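Local structure of TetR/AcrR family transcriptional regulator (6G8G) at the interface of chains A and B. The protein represses transcription as a flavonoid-responsive, probably dimeric regulator of the TetR family, and binds the isoflavone genistein as its inducer. Sequence-based numbering; all coordinates share one arbitrary frame. Chains: chain A/B, TetR/AcrR family transcriptional regulator.

Contact 1: the interface of chains A and B. Residues chain A 170, 174, 205-206, 209-210; chain B 205, 208-209.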
loop_
_atom_site.group_PDB
_atom_site.type_symbol
_atom_site.label_atom_id
_atom_site.label_comp_id
_atom_site.label_asym_id
_atom_site.label_seq_id
_atom_site.Cartn_x
_atom_site.Cartn_y
_atom_site.Cartn_z
ATOM N N GLN A 170 8.885 10.612 3.820
ATOM C CA GLN A 170 7.859 11.115 4.692
ATOM C C GLN A 170 6.893 11.970 3.932
ATOM O O GLN A 170 5.685 11.843 4.091
ATOM C CB GLN A 170 8.492 11.881 5.830
ATOM C CG GLN A 170 9.151 10.928 6.804
ATOM C CD GLN A 170 10.130 11.608 7.740
ATOM O OE1 GLN A 170 10.720 12.643 7.421
ATOM N NE2 GLN A 170 10.307 11.019 8.916
ATOM N N LEU A 174 2.926 11.049 3.420
ATOM C CA LEU A 174 1.870 11.964 3.797
ATOM C C LEU A 174 0.872 12.205 2.682
ATOM O O LEU A 174 -0.321 12.161 2.888
ATOM C CB LEU A 174 2.435 13.295 4.224
ATOM C CG LEU A 174 3.146 13.183 5.557
ATOM C CD1 LEU A 174 3.998 14.406 5.800
ATOM C CD2 LEU A 174 2.128 13.002 6.679
ATOM N N PHE A 205 1.412 19.847 6.216
ATOM C CA PHE A 205 1.954 19.138 7.357
ATOM C C PHE A 205 3.456 18.976 7.242
ATOM O O PHE A 205 4.204 19.181 8.191
ATOM C CB PHE A 205 1.292 17.768 7.438
ATOM C CG PHE A 205 1.554 17.035 8.724
ATOM C CD1 PHE A 205 2.700 16.306 8.904
ATOM C CD2 PHE A 205 0.623 17.066 9.753
ATOM C CE1 PHE A 205 2.928 15.635 10.091
ATOM C CE2 PHE A 205 0.837 16.384 10.941
ATOM C CZ PHE A 205 1.990 15.665 11.109
ATOM N N PHE A 206 3.894 18.555 6.066
ATOM C CA PHE A 206 5.304 18.418 5.798
ATOM C C PHE A 206 6.052 19.702 6.094
ATOM O O PHE A 206 7.150 19.675 6.670
ATOM C CB PHE A 206 5.508 18.077 4.353
ATOM C CG PHE A 206 6.928 17.861 4.005
ATOM C CD1 PHE A 206 7.572 16.729 4.416
ATOM C CD2 PHE A 206 7.620 18.801 3.304
ATOM C CE1 PHE A 206 8.882 16.520 4.120
ATOM C CE2 PHE A 206 8.947 18.601 3.008
ATOM C CZ PHE A 206 9.577 17.454 3.415
ATOM N N ALA A 209 6.369 20.583 9.840
ATOM C CA ALA A 209 7.504 19.911 10.454
ATOM C C ALA A 209 8.910 20.355 9.981
ATOM O O ALA A 209 9.856 20.153 10.719
ATOM C CB ALA A 209 7.376 18.419 10.239
ATOM N N CYS A 210 9.078 20.859 8.751
ATOM C CA CYS A 210 10.422 21.086 8.197
ATOM C C CYS A 210 10.804 22.526 7.904
ATOM O O CYS A 210 11.989 22.793 7.655
ATOM C CB CYS A 210 10.600 20.311 6.909
ATOM S SG CYS A 210 10.464 18.544 7.144
ATOM N N PHE B 205 8.794 12.974 13.755
ATOM C CA PHE B 205 8.322 13.881 12.727
ATOM C C PHE B 205 6.932 14.420 13.062
ATOM O O PHE B 205 6.642 15.619 12.919
ATOM C CB PHE B 205 8.292 13.137 11.396
ATOM C CG PHE B 205 8.098 14.020 10.183
ATOM C CD1 PHE B 205 6.821 14.438 9.796
ATOM C CD2 PHE B 205 9.162 14.346 9.385
ATOM C CE1 PHE B 205 6.634 15.190 8.653
ATOM C CE2 PHE B 205 8.995 15.113 8.236
ATOM C CZ PHE B 205 7.733 15.534 7.869
ATOM N N LYS B 208 7.433 17.015 15.713
ATOM C CA LYS B 208 7.949 18.239 15.107
ATOM C C LYS B 208 6.789 19.058 14.520
ATOM O O LYS B 208 6.728 20.241 14.719
ATOM C CB LYS B 208 9.014 17.972 14.040
ATOM C CG LYS B 208 10.424 18.253 14.503
ATOM C CD LYS B 208 11.475 17.898 13.472
ATOM C CE LYS B 208 12.880 17.871 14.090
ATOM N NZ LYS B 208 13.444 16.514 14.360
ATOM N N ALA B 209 5.852 18.444 13.823
ATOM C CA ALA B 209 4.778 19.224 13.199
ATOM C C ALA B 209 3.672 19.673 14.138
ATOM O O ALA B 209 3.003 20.639 13.844
ATOM C CB ALA B 209 4.160 18.439 12.061
#
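A largely apolar helix-against-helix interface joins the two copies here, the last helix of each chain (192-210) packing near the two-fold axis in what is probably the dimer of a TetR-family repressor. B:Phe205 hides the most surface of the residues here, 95 Å², among A:Gln170, A:Leu174, A:Phe206, A:Ala209 and A:Cys210. Its CG stands opposite the backbone N (chi1 -168°), which carries the ring away from its own helix and into the gap between A:164-176 and A:192-210. The methyl of A:Ala209 lies over one face in a CH-pi contact, 3.9 Å from the ring centroid and shifted toward the rim. On the opposite face sits the A:Gln170 side chain, extended beyond CG, its amide plane turned 55° from the ring; CD comes 3.3 Å from CD2 of B:Phe205. The far end of the ring is met by A:Phe206, whose CD1 lies 3.7 Å from CZ of B:Phe205. The thiol sulfur SG of A:Cys210 lies 3.9 Å from CE2 of B:Phe205 at one flank, and the CD1 methyl of A:Leu174 approaches CE1 at the other. An alanine in place of B:Phe205 would probably leave the A:Ala209 methyl and the A:Gln170 amide without the ring that separates them, opening a gap between the two A-chain helices. Nearer the axis the symmetry of the pairing shows itself: the CB methyls of A:Ala209 and B:Ala209 meet at 3.7 Å, and B:Ala209 CB in turn covers a face of A:Phe205, 3.8 Å from its centroid. The A:Phe205 and B:Phe205 side chains run antiparallel past one another, their CE1 atoms 4.0 Å apart. The aliphatic part of B:Lys208 borders this core beside the A:Ala209 backbone. The patch thus ties the C-terminal helices of the two regulatory domains together.

Contact 2: the interface of chains A and B. Residues chain A 135, 139, 143, 169, 176; chain B 178, 181-182.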
loop_
_atom_site.group_PDB
_atom_site.type_symbol
_atom_site.label_atom_id
_atom_site.label_comp_id
_atom_site.label_asym_id
_atom_site.label_seq_id
_atom_site.Cartn_x
_atom_site.Cartn_y
_atom_site.Cartn_z
ATOM N N TYR A 135 11.223 -2.606 -7.057
ATOM C CA TYR A 135 11.222 -1.625 -5.983
ATOM C C TYR A 135 12.270 -0.527 -6.192
ATOM O O TYR A 135 11.945 0.649 -6.071
ATOM C CB TYR A 135 11.425 -2.280 -4.624
ATOM C CG TYR A 135 11.453 -1.258 -3.516
ATOM C CD1 TYR A 135 10.290 -0.643 -3.077
ATOM C CD2 TYR A 135 12.653 -0.860 -2.965
ATOM C CE1 TYR A 135 10.324 0.321 -2.093
ATOM C CE2 TYR A 135 12.719 0.111 -1.990
ATOM C CZ TYR A 135 11.554 0.699 -1.553
ATOM O OH TYR A 135 11.687 1.672 -0.582
ATOM N N PRO A 139 9.500 2.897 -7.119
ATOM C CA PRO A 139 9.282 3.561 -5.856
ATOM C C PRO A 139 10.536 4.178 -5.250
ATOM O O PRO A 139 10.522 5.348 -4.864
ATOM C CB PRO A 139 8.785 2.428 -4.970
ATOM C CG PRO A 139 8.078 1.526 -5.887
ATOM C CD PRO A 139 8.819 1.591 -7.189
ATOM N N ILE A 143 11.695 8.233 -4.617
ATOM C CA ILE A 143 12.236 8.808 -3.395
ATOM C C ILE A 143 13.568 9.542 -3.650
ATOM O O ILE A 143 13.740 10.665 -3.203
ATOM C CB ILE A 143 12.432 7.719 -2.334
ATOM C CG1 ILE A 143 11.084 7.221 -1.820
ATOM C CG2 ILE A 143 13.273 8.221 -1.167
ATOM C CD1 ILE A 143 11.189 5.970 -0.953
ATOM N N ASN A 169 10.698 10.300 1.800
ATOM C CA ASN A 169 9.761 9.219 2.051
ATOM C C ASN A 169 8.603 9.685 2.931
ATOM O O ASN A 169 7.463 9.256 2.782
ATOM C CB ASN A 169 10.518 8.066 2.674
ATOM C CG ASN A 169 9.669 6.865 2.923
ATOM O OD1 ASN A 169 9.646 6.427 4.028
ATOM N ND2 ASN A 169 9.022 6.299 1.902
ATOM N N ARG A 176 0.444 10.524 -0.120
ATOM C CA ARG A 176 -0.154 9.278 -0.583
ATOM C C ARG A 176 -1.210 8.846 0.406
ATOM O O ARG A 176 -2.264 8.402 0.039
ATOM C CB ARG A 176 0.973 8.235 -0.643
ATOM C CG ARG A 176 0.601 6.879 -1.143
ATOM C CD ARG A 176 1.847 6.064 -1.374
ATOM N NE ARG A 176 2.464 5.656 -0.126
ATOM C CZ ARG A 176 3.719 5.896 0.227
ATOM N NH1 ARG A 176 4.532 6.567 -0.560
ATOM N NH2 ARG A 176 4.167 5.453 1.379
ATOM N N GLU B 178 5.860 2.783 3.896
ATOM C CA GLU B 178 5.936 2.070 2.637
ATOM C C GLU B 178 5.725 0.583 2.803
ATOM O O GLU B 178 5.844 -0.211 1.878
ATOM C CB GLU B 178 7.345 2.290 2.185
ATOM C CG GLU B 178 7.486 2.814 0.791
ATOM C CD GLU B 178 8.934 2.775 0.358
ATOM O OE1 GLU B 178 9.851 2.500 1.223
ATOM O OE2 GLU B 178 9.124 3.027 -0.853
ATOM N N LEU B 181 3.456 -1.992 0.724
ATOM C CA LEU B 181 4.031 -2.347 -0.555
ATOM C C LEU B 181 5.139 -3.371 -0.377
ATOM O O LEU B 181 5.202 -4.364 -1.091
ATOM C CB LEU B 181 4.613 -1.107 -1.228
ATOM C CG LEU B 181 5.362 -1.379 -2.529
ATOM C CD1 LEU B 181 4.394 -1.767 -3.624
ATOM C CD2 LEU B 181 6.161 -0.160 -2.913
ATOM N N LEU B 182 6.047 -3.091 0.539
ATOM C CA LEU B 182 7.127 -4.006 0.781
ATOM C C LEU B 182 6.586 -5.422 1.099
ATOM O O LEU B 182 7.137 -6.426 0.670
ATOM C CB LEU B 182 7.994 -3.462 1.917
ATOM C CG LEU B 182 8.760 -2.207 1.513
ATOM C CD1 LEU B 182 9.455 -1.529 2.668
ATOM C CD2 LEU B 182 9.810 -2.551 0.458
#
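With CG of A:Tyr135 opposite its backbone N (chi1 179°), the phenol points away from helix 128-137 toward the partner chain, while B:Glu178, extended beyond CG, comes to it from the other direction. The pairing lies in the all-helical ligand-binding and dimerisation domain typical of TetR-family regulators, where B:Glu178 occupies the short loop between helices 164-176 and 179-185. The phenol hydroxyl OH of A:Tyr135 donates a hydrogen bond to the carboxylate oxygen OE1 of B:Glu178 at 2.7 Å. It reaches that oxygen from the syn side, 22° out of the carboxylate plane. A weak second bond runs from the same OH to OE2 of B:Glu178, making a lopsided fork in which OE1 is the main acceptor. The carboxyl carbon lies at the edge of the tyrosine ring, in its plane, although the carboxylate itself is twisted by 57° against the ring.

Aliphatic and polar side chains of chain A surround this pair. The CD1 methyl of A:Ile143 lies 3.6 Å from OE2 of B:Glu178, whereas the amide nitrogen ND2 of A:Asn169 stays 3.8 Å from the carboxyl carbon CD, a packing distance. Farther back, A:Arg176 bends at chi3 and brings its guanidinium toward the backbone of B:Glu178; NH1 remains 5.8 Å from OE2 of B:Glu178, so any help to the negative charge is likely to be long-range.

Beside the carboxylate, helix B:179-185 adds a greasy flank. B:Leu182 sets its CD2 methyl over one face of the A:Tyr135 ring, 3.9 Å from CE1 and offset toward the rim. B:Leu181 CD2 packs against the ring carbon CG of A:Pro139, also at 3.9 Å, its side chain crossing the proline at about a right angle.

Contact 1 and contact 2 lie about 17 Å apart, measured between the centres of their C-alpha atoms, within one two-fold symmetric interface. Helix 164-176 of chain A takes part in both, giving A:Gln170 and A:Leu174 to contact 1 and the neighbouring A:Asn169 and A:Arg176 to contact 2. One patch is mainly apolar, whereas the other has a polar centre, so packing and directed bonding may complement each other. B:Leu181 belongs to the genistein pocket as well as to contact 2, which suggests that ligand binding could be felt at the dimer interface, though the structure alone does not show this.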